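Local coordinates for hypothetical protein TM1631 (Thermotoga maritima, PDB 1VPQ), which is of unknown function but belongs to the DUF72 family of the TIM-barrel clan, at residues A[198-204]-A[243-249]; A[25-30]-A[254-260]; A[65-69]-A[110-114]. Numbering follows the deposited sequence.

Interaction 1. Residues A[198-204]-A[243-249]; sequences DYAYFRF and VKETYVF. With SO4 (sulfate ion), chain B.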
loop_
_atom_site.group_PDB
_atom_site.type_symbol
_atom_site.label_atom_id
_atom_site.label_comp_id
_atom_site.label_asym_id
_atom_site.label_seq_id
_atom_site.Cartn_x
_atom_site.Cartn_y
_atom_site.Cartn_z
ATOM N N ASP A 198 6.164 -0.381 -15.467
ATOM C CA ASP A 198 5.716 0.932 -15.932
ATOM C C ASP A 198 4.734 1.559 -14.942
ATOM O O ASP A 198 3.898 2.388 -15.319
ATOM C CB ASP A 198 5.106 0.835 -17.341
ATOM C CG ASP A 198 3.929 -0.140 -17.427
ATOM O OD1 ASP A 198 3.707 -0.922 -16.481
ATOM O OD2 ASP A 198 3.233 -0.132 -18.459
ATOM N N TYR A 199 4.852 1.149 -13.677
ATOM C CA TYR A 199 4.193 1.800 -12.552
ATOM C C TYR A 199 5.148 1.873 -11.364
ATOM O O TYR A 199 5.986 0.988 -11.173
ATOM C CB TYR A 199 2.917 1.046 -12.157
ATOM C CG TYR A 199 1.869 1.112 -13.236
ATOM C CD1 TYR A 199 1.030 2.211 -13.340
ATOM C CD2 TYR A 199 1.743 0.094 -14.180
ATOM C CE1 TYR A 199 0.074 2.292 -14.350
ATOM C CE2 TYR A 199 0.789 0.164 -15.197
ATOM C CZ TYR A 199 -0.042 1.268 -15.273
ATOM O OH TYR A 199 -0.993 1.359 -16.269
ATOM N N ALA A 200 5.037 2.952 -10.593
ATOM C CA ALA A 200 5.722 3.067 -9.297
ATOM C C ALA A 200 4.699 2.998 -8.177
ATOM O O ALA A 200 3.552 3.407 -8.345
ATOM C CB ALA A 200 6.506 4.357 -9.205
ATOM N N TYR A 201 5.140 2.477 -7.037
ATOM C CA TYR A 201 4.302 2.308 -5.866
ATOM C C TYR A 201 5.148 2.639 -4.640
ATOM O O TYR A 201 6.160 1.988 -4.408
ATOM C CB TYR A 201 3.799 0.866 -5.806
ATOM C CG TYR A 201 2.568 0.624 -4.935
ATOM C CD1 TYR A 201 2.602 0.813 -3.553
ATOM C CD2 TYR A 201 1.382 0.175 -5.499
ATOM C CE1 TYR A 201 1.475 0.564 -2.765
ATOM C CE2 TYR A 201 0.263 -0.075 -4.729
ATOM C CZ TYR A 201 0.310 0.113 -3.362
ATOM O OH TYR A 201 -0.819 -0.134 -2.603
ATOM N N PHE A 202 4.745 3.646 -3.865
ATOM C CA PHE A 202 5.481 4.029 -2.655
ATOM C C PHE A 202 4.652 3.760 -1.429
ATOM O O PHE A 202 3.463 4.064 -1.419
ATOM C CB PHE A 202 5.823 5.516 -2.656
ATOM C CG PHE A 202 6.747 5.918 -3.748
ATOM C CD1 PHE A 202 6.289 6.019 -5.059
ATOM C CD2 PHE A 202 8.075 6.206 -3.476
ATOM C CE1 PHE A 202 7.149 6.395 -6.088
ATOM C CE2 PHE A 202 8.938 6.580 -4.497
ATOM C CZ PHE A 202 8.470 6.676 -5.808
ATOM N N ARG A 203 5.286 3.228 -0.386
ATOM C CA ARG A 203 4.633 3.090 0.910
ATOM C C ARG A 203 5.505 3.667 2.025
ATOM O O ARG A 203 6.650 3.280 2.167
ATOM C CB ARG A 203 4.290 1.630 1.187
ATOM C CG ARG A 203 3.264 1.049 0.213
ATOM C CD ARG A 203 2.746 -0.284 0.709
ATOM N NE ARG A 203 1.725 -0.145 1.746
ATOM C CZ ARG A 203 1.605 -0.926 2.821
ATOM N NH1 ARG A 203 2.472 -1.893 3.068
ATOM N NH2 ARG A 203 0.621 -0.710 3.682
ATOM N N PHE A 204 4.944 4.598 2.800
ATOM C CA PHE A 204 5.658 5.255 3.895
ATOM C C PHE A 204 5.045 4.867 5.234
ATOM O O PHE A 204 3.897 5.194 5.514
ATOM C CB PHE A 204 5.620 6.779 3.727
ATOM C CG PHE A 204 6.094 7.265 2.372
ATOM C CD1 PHE A 204 7.236 6.743 1.777
ATOM C CD2 PHE A 204 5.409 8.269 1.708
ATOM C CE1 PHE A 204 7.669 7.203 0.531
ATOM C CE2 PHE A 204 5.838 8.739 0.462
ATOM C CZ PHE A 204 6.966 8.202 -0.122
ATOM N N VAL A 243 7.246 6.459 -15.590
ATOM C CA VAL A 243 6.141 5.488 -15.516
ATOM C C VAL A 243 4.784 6.081 -15.909
ATOM O O VAL A 243 4.629 7.302 -15.985
ATOM C CB VAL A 243 6.047 4.851 -14.116
ATOM C CG1 VAL A 243 7.337 4.095 -13.791
ATOM C CG2 VAL A 243 5.756 5.893 -13.054
ATOM N N LYS A 244 3.813 5.206 -16.176
ATOM C CA LYS A 244 2.466 5.637 -16.580
ATOM C C LYS A 244 1.778 6.339 -15.408
ATOM O O LYS A 244 1.216 7.422 -15.575
ATOM C CB LYS A 244 1.585 4.462 -17.028
ATOM C CG LYS A 244 2.204 3.464 -17.988
ATOM C CD LYS A 244 2.739 4.106 -19.250
ATOM C CE LYS A 244 3.315 3.051 -20.203
ATOM N NZ LYS A 244 2.280 2.091 -20.656
ATOM N N GLU A 245 1.826 5.702 -14.234
ATOM C CA GLU A 245 1.232 6.243 -13.004
ATOM C C GLU A 245 2.036 5.836 -11.776
ATOM O O GLU A 245 2.726 4.816 -11.785
ATOM C CB GLU A 245 -0.210 5.763 -12.830
ATOM C CG GLU A 245 -1.206 6.376 -13.802
ATOM C CD GLU A 245 -2.513 5.612 -13.888
ATOM O OE1 GLU A 245 -2.843 4.853 -12.957
ATOM O OE2 GLU A 245 -3.213 5.771 -14.912
ATOM N N THR A 246 1.928 6.642 -10.720
ATOM C CA THR A 246 2.619 6.400 -9.452
ATOM C C THR A 246 1.595 6.460 -8.331
ATOM O O THR A 246 0.762 7.367 -8.302
ATOM C CB THR A 246 3.719 7.464 -9.190
ATOM O OG1 THR A 246 4.788 7.303 -10.128
ATOM C CG2 THR A 246 4.286 7.350 -7.782
ATOM N N TYR A 247 1.662 5.497 -7.415
ATOM C CA TYR A 247 0.736 5.416 -6.286
ATOM C C TYR A 247 1.513 5.551 -4.994
ATOM O O TYR A 247 2.416 4.769 -4.720
ATOM C CB TYR A 247 -0.045 4.097 -6.307
ATOM C CG TYR A 247 -0.536 3.755 -7.687
ATOM C CD1 TYR A 247 -1.496 4.540 -8.319
ATOM C CD2 TYR A 247 -0.017 2.667 -8.381
ATOM C CE1 TYR A 247 -1.927 4.247 -9.602
ATOM C CE2 TYR A 247 -0.443 2.367 -9.657
ATOM C CZ TYR A 247 -1.398 3.157 -10.267
ATOM O OH TYR A 247 -1.821 2.851 -11.553
ATOM N N VAL A 248 1.147 6.542 -4.196
ATOM C CA VAL A 248 1.889 6.878 -2.992
ATOM C C VAL A 248 0.935 6.798 -1.810
ATOM O O VAL A 248 -0.080 7.490 -1.779
ATOM C CB VAL A 248 2.487 8.299 -3.091
ATOM C CG1 VAL A 248 3.355 8.609 -1.885
ATOM C CG2 VAL A 248 3.291 8.474 -4.398
ATOM N N PHE A 249 1.246 5.945 -0.845
ATOM C CA PHE A 249 0.389 5.792 0.338
ATOM C C PHE A 249 1.182 5.996 1.612
ATOM O O PHE A 249 2.324 5.545 1.701
ATOM C CB PHE A 249 -0.274 4.411 0.353
ATOM C CG PHE A 249 -1.128 4.143 -0.852
ATOM C CD1 PHE A 249 -2.453 4.562 -0.889
ATOM C CD2 PHE A 249 -0.604 3.493 -1.962
ATOM C CE1 PHE A 249 -3.240 4.333 -2.007
ATOM C CE2 PHE A 249 -1.395 3.261 -3.089
ATOM C CZ PHE A 249 -2.714 3.684 -3.100
HETATM S S SO4 B . 2.205 -2.856 6.672
HETATM O O1 SO4 B . 3.308 -3.143 5.760
HETATM O O2 SO4 B . 1.968 -3.992 7.556
HETATM O O3 SO4 B . 2.565 -1.691 7.467
HETATM O O4 SO4 B . 0.990 -2.619 5.900
#
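F249, Y199 and Y247 lose the most surface here, about 93, 85 and 73 Å², and all three project from the same face of two adjacent parallel strands, whose axes approach to 4.6 Å at 8°. The backbone sets the register: Y247 N donates to A200 O (3.0 Å), F202 N to Y247 O (2.7 Å), F249 N to F202 O (3.0 Å) and F204 N to F249 O (3.0 Å), the offset pattern of parallel pairing. On that face the aromatic side chains of the two strands interleave. The Y247 ring meets Y199 (CE2 to Y199 CD1, 4.0 Å) and Y201 (CD2 to Y201 CD2, 4.1 Å). Its hydroxyl donates to E245 OE1 (2.7 Å), a carboxylate also paired with K121. The F249 ring lies obliquely to that of Y201, centroids 5.3 Å apart and planes at 38°. Y199 has K244 CG over one ring face, while D198 OD2 and K244 NZ form a salt bridge at 3.3 Å, its hydrogen bond weak. The opposite face carries A200, F202, T246 and V248; F202 and V248 there touch helix 226-240. R203, flanked by salt bridges to E155 and E54, donates through NH2 to sulfate O4 (2.9 Å) and through NH1 to sulfate O1 (3.1 Å). The chemistry thus separates: aromatic rings project into the barrel interior, where Y201 OH is hydrogen-bonded to E54 and T82, whereas the C-terminal strand ends, where TIM barrels usually place their active sites, present charge able to hold an oxyanion, although this sulfate probably came from the crystallisation liquor.

Interaction 2. Residues A[25-30]-A[254-260]; sequences DWKGVV and YKGQAAI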
loop_
_atom_site.group_PDB
_atom_site.type_symbol
_atom_site.label_atom_id
_atom_site.label_comp_id
_atom_site.label_asym_id
_atom_site.label_seq_id
_atom_site.Cartn_x
_atom_site.Cartn_y
_atom_site.Cartn_z
ATOM N N ASP A 25 -9.558 7.556 15.619
ATOM C CA ASP A 25 -8.343 8.369 15.835
ATOM C C ASP A 25 -8.302 9.680 15.036
ATOM O O ASP A 25 -7.802 10.690 15.545
ATOM C CB ASP A 25 -7.090 7.560 15.427
ATOM C CG ASP A 25 -6.396 6.898 16.598
ATOM O OD1 ASP A 25 -7.001 6.800 17.689
ATOM O OD2 ASP A 25 -5.234 6.470 16.423
ATOM N N TRP A 26 -8.785 9.639 13.787
ATOM C CA TRP A 26 -8.769 10.802 12.877
ATOM C C TRP A 26 -9.811 11.890 13.215
ATOM O O TRP A 26 -9.680 13.032 12.770
ATOM C CB TRP A 26 -8.946 10.352 11.414
ATOM C CG TRP A 26 -7.811 9.540 10.851
ATOM C CD1 TRP A 26 -6.846 8.871 11.551
ATOM C CD2 TRP A 26 -7.548 9.274 9.462
ATOM N NE1 TRP A 26 -5.993 8.231 10.687
ATOM C CE2 TRP A 26 -6.401 8.460 9.401
ATOM C CE3 TRP A 26 -8.169 9.652 8.270
ATOM C CZ2 TRP A 26 -5.864 8.009 8.195
ATOM C CZ3 TRP A 26 -7.630 9.208 7.063
ATOM C CH2 TRP A 26 -6.491 8.395 7.039
ATOM N N LYS A 27 -10.839 11.540 13.989
ATOM C CA LYS A 27 -11.810 12.529 14.460
ATOM C C LYS A 27 -11.145 13.520 15.412
ATOM O O LYS A 27 -10.516 13.109 16.393
ATOM C CB LYS A 27 -12.976 11.861 15.185
ATOM C CG LYS A 27 -14.020 11.217 14.297
ATOM C CD LYS A 27 -15.146 10.698 15.168
ATOM C CE LYS A 27 -16.424 10.547 14.404
ATOM N N GLY A 28 -11.312 14.814 15.136
ATOM C CA GLY A 28 -10.659 15.876 15.912
ATOM C C GLY A 28 -9.195 16.070 15.542
ATOM O O GLY A 28 -8.422 16.678 16.300
ATOM N N VAL A 29 -8.824 15.537 14.376
ATOM C CA VAL A 29 -7.490 15.672 13.822
ATOM C C VAL A 29 -7.685 16.114 12.376
ATOM O O VAL A 29 -7.567 17.299 12.090
ATOM C CB VAL A 29 -6.674 14.357 13.949
ATOM C CG1 VAL A 29 -5.288 14.499 13.315
ATOM C CG2 VAL A 29 -6.541 13.955 15.412
ATOM N N VAL A 30 -8.023 15.186 11.483
ATOM C CA VAL A 30 -8.355 15.543 10.090
ATOM C C VAL A 30 -9.834 15.398 9.767
ATOM O O VAL A 30 -10.306 15.961 8.780
ATOM C CB VAL A 30 -7.537 14.752 9.040
ATOM C CG1 VAL A 30 -6.071 15.167 9.092
ATOM C CG2 VAL A 30 -7.695 13.243 9.216
ATOM N N TYR A 254 -1.478 6.248 12.907
ATOM C CA TYR A 254 -1.735 6.496 14.334
ATOM C C TYR A 254 -2.054 7.976 14.568
ATOM O O TYR A 254 -1.223 8.851 14.296
ATOM C CB TYR A 254 -0.520 6.077 15.166
ATOM C CG TYR A 254 -0.677 6.201 16.669
ATOM C CD1 TYR A 254 -1.296 5.200 17.412
ATOM C CD2 TYR A 254 -0.168 7.302 17.350
ATOM C CE1 TYR A 254 -1.427 5.307 18.814
ATOM C CE2 TYR A 254 -0.292 7.419 18.742
ATOM C CZ TYR A 254 -0.922 6.416 19.464
ATOM O OH TYR A 254 -1.042 6.527 20.834
ATOM N N LYS A 255 -3.272 8.238 15.042
ATOM C CA LYS A 255 -3.751 9.595 15.354
ATOM C C LYS A 255 -3.702 10.576 14.164
ATOM O O LYS A 255 -3.456 11.774 14.339
ATOM C CB LYS A 255 -3.006 10.157 16.570
ATOM C CG LYS A 255 -3.318 9.415 17.866
ATOM C CD LYS A 255 -2.520 9.999 19.025
ATOM C CE LYS A 255 -2.854 9.346 20.370
ATOM N NZ LYS A 255 -3.525 10.287 21.297
ATOM N N GLY A 256 -3.952 10.059 12.964
ATOM C CA GLY A 256 -4.131 10.905 11.784
ATOM C C GLY A 256 -2.852 11.461 11.184
ATOM O O GLY A 256 -2.903 12.289 10.276
ATOM N N GLN A 257 -1.709 10.986 11.673
ATOM C CA GLN A 257 -0.413 11.460 11.218
ATOM C C GLN A 257 -0.235 11.199 9.728
ATOM O O GLN A 257 0.264 12.059 9.006
ATOM C CB GLN A 257 0.707 10.831 12.058
ATOM C CG GLN A 257 0.817 11.501 13.429
ATOM C CD GLN A 257 1.616 10.724 14.458
ATOM O OE1 GLN A 257 1.477 9.508 14.588
ATOM N NE2 GLN A 257 2.436 11.439 15.228
ATOM N N ALA A 258 -0.673 10.026 9.276
ATOM C CA ALA A 258 -0.630 9.656 7.861
ATOM C C ALA A 258 -1.412 10.633 6.985
ATOM O O ALA A 258 -0.942 11.038 5.923
ATOM C CB ALA A 258 -1.166 8.250 7.667
ATOM N N ALA A 259 -2.611 10.992 7.435
ATOM C CA ALA A 259 -3.466 11.936 6.720
ATOM C C ALA A 259 -2.818 13.323 6.656
ATOM O O ALA A 259 -2.792 13.939 5.590
ATOM C CB ALA A 259 -4.830 11.999 7.364
ATOM N N ILE A 260 -2.285 13.795 7.788
ATOM C CA ILE A 260 -1.535 15.061 7.842
ATOM C C ILE A 260 -0.407 15.064 6.816
ATOM O O ILE A 260 -0.344 15.948 5.956
ATOM C CB ILE A 260 -0.970 15.352 9.270
ATOM C CG1 ILE A 260 -2.112 15.704 10.225
ATOM C CG2 ILE A 260 0.036 16.513 9.253
ATOM C CD1 ILE A 260 -1.722 15.765 11.697
#
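One hydrogen bond crosses between the two segments: K255 N donates to D25 OD2 at 3.0 Å with an N-H...O angle of 149°, so a loop carboxylate takes up a backbone amide just ahead of helix 257-270. A second bond places the indole, with W26 NE1 paired to C253 O immediately before residues 254-260.

The ring contacts come next. W26 lays one face over the helix start, its CD1 3.4 Å from G256 CA. A259 CB stands 4.0 Å from the centroid of the six-membered ring of W26, only 10° off the ring normal, a CH-pi contact. At G256, the N-cap residue, phi is 77°, which suits glycine, and an ideal CB would clash with V29 CG1 (2.7 Å), so the lack of a side chain lets V29 pack here. Within the helix, I260 N reaches back to G256 O at 3.0 Å.

Purely apolar contacts complete the interface. V30 CG2 meets A259 CB at 3.6 Å and V30 CG1 lies 4.2 Å from I260 CG1, while V29 CG1 is 4.1 Å from I260 CD1.

Residues 25-30 belong to the loop joining strand 13-18 to helix 40-46, and the helix they cover follows strand 245-250, the sheet neighbour of strand 13-18. W26 and A258 both touch T18, so the contact packs this first beta-alpha loop against the start of the last helix, beyond the C-terminal ends of both strands.

Interaction 3. Residues A[65-69]-A[110-114]; sequences WRSFV and QIEPL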
loop_
_atom_site.group_PDB
_atom_site.type_symbol
_atom_site.label_atom_id
_atom_site.label_comp_id
_atom_site.label_asym_id
_atom_site.label_seq_id
_atom_site.Cartn_x
_atom_site.Cartn_y
_atom_site.Cartn_z
ATOM N N TRP A 65 -16.171 -5.667 3.177
ATOM C CA TRP A 65 -16.171 -5.740 1.714
ATOM C C TRP A 65 -17.555 -5.376 1.171
ATOM O O TRP A 65 -17.669 -4.564 0.255
ATOM C CB TRP A 65 -15.739 -7.129 1.235
ATOM C CG TRP A 65 -15.963 -7.363 -0.227
ATOM C CD1 TRP A 65 -16.915 -8.161 -0.790
ATOM C CD2 TRP A 65 -15.230 -6.785 -1.312
ATOM N NE1 TRP A 65 -16.817 -8.123 -2.160
ATOM C CE2 TRP A 65 -15.792 -7.285 -2.509
ATOM C CE3 TRP A 65 -14.151 -5.894 -1.393
ATOM C CZ2 TRP A 65 -15.313 -6.924 -3.773
ATOM C CZ3 TRP A 65 -13.671 -5.538 -2.654
ATOM C CH2 TRP A 65 -14.254 -6.056 -3.825
ATOM N N ARG A 66 -18.594 -5.961 1.762
ATOM C CA ARG A 66 -19.979 -5.690 1.371
ATOM C C ARG A 66 -20.310 -4.203 1.470
ATOM O O ARG A 66 -20.770 -3.596 0.501
ATOM C CB ARG A 66 -20.950 -6.488 2.246
ATOM N N SER A 67 -20.054 -3.626 2.641
ATOM C CA SER A 67 -20.339 -2.210 2.895
ATOM C C SER A 67 -19.516 -1.274 2.025
ATOM O O SER A 67 -19.927 -0.146 1.777
ATOM C CB SER A 67 -20.116 -1.862 4.368
ATOM O OG SER A 67 -21.090 -2.494 5.188
ATOM N N PHE A 68 -18.355 -1.734 1.571
ATOM C CA PHE A 68 -17.543 -0.958 0.635
ATOM C C PHE A 68 -18.147 -0.958 -0.773
ATOM O O PHE A 68 -18.259 0.091 -1.403
ATOM C CB PHE A 68 -16.113 -1.490 0.580
ATOM C CG PHE A 68 -15.198 -0.650 -0.266
ATOM C CD1 PHE A 68 -14.758 0.589 0.188
ATOM C CD2 PHE A 68 -14.794 -1.084 -1.524
ATOM C CE1 PHE A 68 -13.920 1.378 -0.591
ATOM C CE2 PHE A 68 -13.951 -0.305 -2.312
ATOM C CZ PHE A 68 -13.514 0.931 -1.846
ATOM N N VAL A 69 -18.535 -2.137 -1.249
ATOM C CA VAL A 69 -19.088 -2.302 -2.598
ATOM C C VAL A 69 -20.445 -1.577 -2.778
ATOM O O VAL A 69 -20.741 -1.061 -3.862
ATOM C CB VAL A 69 -19.196 -3.809 -2.965
ATOM C CG1 VAL A 69 -19.911 -4.015 -4.289
ATOM C CG2 VAL A 69 -17.811 -4.425 -3.041
ATOM N N GLN A 110 -13.678 -12.266 -5.882
ATOM C CA GLN A 110 -14.177 -11.199 -5.002
ATOM C C GLN A 110 -14.011 -9.852 -5.693
ATOM O O GLN A 110 -14.971 -9.114 -5.845
ATOM C CB GLN A 110 -13.449 -11.120 -3.649
ATOM C CG GLN A 110 -13.017 -12.422 -3.013
ATOM C CD GLN A 110 -14.155 -13.361 -2.765
ATOM O OE1 GLN A 110 -15.154 -12.992 -2.151
ATOM N NE2 GLN A 110 -14.013 -14.595 -3.231
ATOM N N ILE A 111 -12.785 -9.555 -6.120
ATOM C CA ILE A 111 -12.443 -8.228 -6.652
ATOM C C ILE A 111 -12.584 -8.096 -8.175
ATOM O O ILE A 111 -12.242 -7.051 -8.731
ATOM C CB ILE A 111 -11.003 -7.812 -6.253
ATOM C CG1 ILE A 111 -9.963 -8.710 -6.932
ATOM C CG2 ILE A 111 -10.853 -7.834 -4.729
ATOM C CD1 ILE A 111 -8.577 -8.146 -6.910
ATOM N N GLU A 112 -13.066 -9.151 -8.839
ATOM C CA GLU A 112 -13.345 -9.120 -10.292
ATOM C C GLU A 112 -14.273 -7.964 -10.697
ATOM O O GLU A 112 -14.008 -7.295 -11.700
ATOM C CB GLU A 112 -13.923 -10.460 -10.773
ATOM C CG GLU A 112 -14.179 -10.547 -12.289
ATOM C CD GLU A 112 -12.923 -10.355 -13.139
ATOM O OE1 GLU A 112 -11.809 -10.670 -12.666
ATOM O OE2 GLU A 112 -13.056 -9.892 -14.295
ATOM N N PRO A 113 -15.365 -7.735 -9.933
ATOM C CA PRO A 113 -16.204 -6.550 -10.112
ATOM C C PRO A 113 -15.428 -5.272 -10.420
ATOM O O PRO A 113 -15.638 -4.632 -11.454
ATOM C CB PRO A 113 -16.888 -6.393 -8.729
ATOM C CG PRO A 113 -16.415 -7.543 -7.885
ATOM C CD PRO A 113 -15.911 -8.570 -8.850
ATOM N N LEU A 114 -14.518 -4.931 -9.520
ATOM C CA LEU A 114 -13.984 -3.584 -9.451
ATOM C C LEU A 114 -12.847 -3.354 -10.426
ATOM O O LEU A 114 -12.555 -2.216 -10.776
ATOM C CB LEU A 114 -13.591 -3.271 -8.008
ATOM C CG LEU A 114 -14.780 -3.546 -7.067
ATOM C CD1 LEU A 114 -14.479 -3.214 -5.620
ATOM C CD2 LEU A 114 -16.031 -2.785 -7.521
#
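Chi1 of W65 is 169° (t) and chi2 -108°, a conformation that carries the indole across the gap between two helices whose segment axes come no nearer than 12.0 Å. With 90 Å² covered, it contributes the largest share of the 229 Å² buried in all. W65 acts as a knob in a hole formed by Q110, I111, P113 and L114. Atoms CZ2 and CH2 of its six-membered ring make the closest approaches: CZ2 is 3.0 Å from Q110 O, CH2 3.4 Å from L114 CD1 and 3.9 Å from I111 CG2, and CZ2 4.3 Å from P113 CG, which lies near the ring plane. L114 answers with chi1 m and chi2 t, an extended shape that brings CD1 within 4.4 Å of both F68 CE2 and V69 CG2. The CA-to-CB bonds of W65, F68 and V69 all point toward 110-114, and all three have chi1 t. I111 has chi1 p; its CG2 reaches W65, whereas its other branch leads away, and the residue also touches L120 and T123 of strand 120-126. The helix is kinked at this point: P113 has no amide hydrogen, and the nitrogens of P113 and L114 lack bonds to the preceding turn, though L114 N makes a weak 3.2 Å bond to I111 O. No hydrogen bond links the segments. Inside the layer, W65 and F68 meet F57, and F68 also meets F81. Near-parallel packing at 12°, between the helices that follow neighbouring strands 52-55 and 80-84, is the outer-layer arrangement of a TIM-type (beta/alpha) barrel.

Interaction 1 belongs to the core, its centre about 9 Å from that of the chain, whereas interactions 2 and 3 are only partly buried, their centres each about 18 Å out. Buried area falls from 735 to 396 to 229 Å². Chemistry follows position: backbone hydrogen bonds dominate between strands, one amide-carboxylate bond joins apolar and CH-pi contacts in the loop-helix pair, and the helix-helix pair has side-chain packing without hydrogen bonds. Interactions 1 and 2 use consecutive elements, strand 245-250 and helix 257-270, but do not touch, with nearest atoms about 6 Å apart. Interaction 3 holds separate elements of the helical layer, its centre about 23 Å from that of interaction 1.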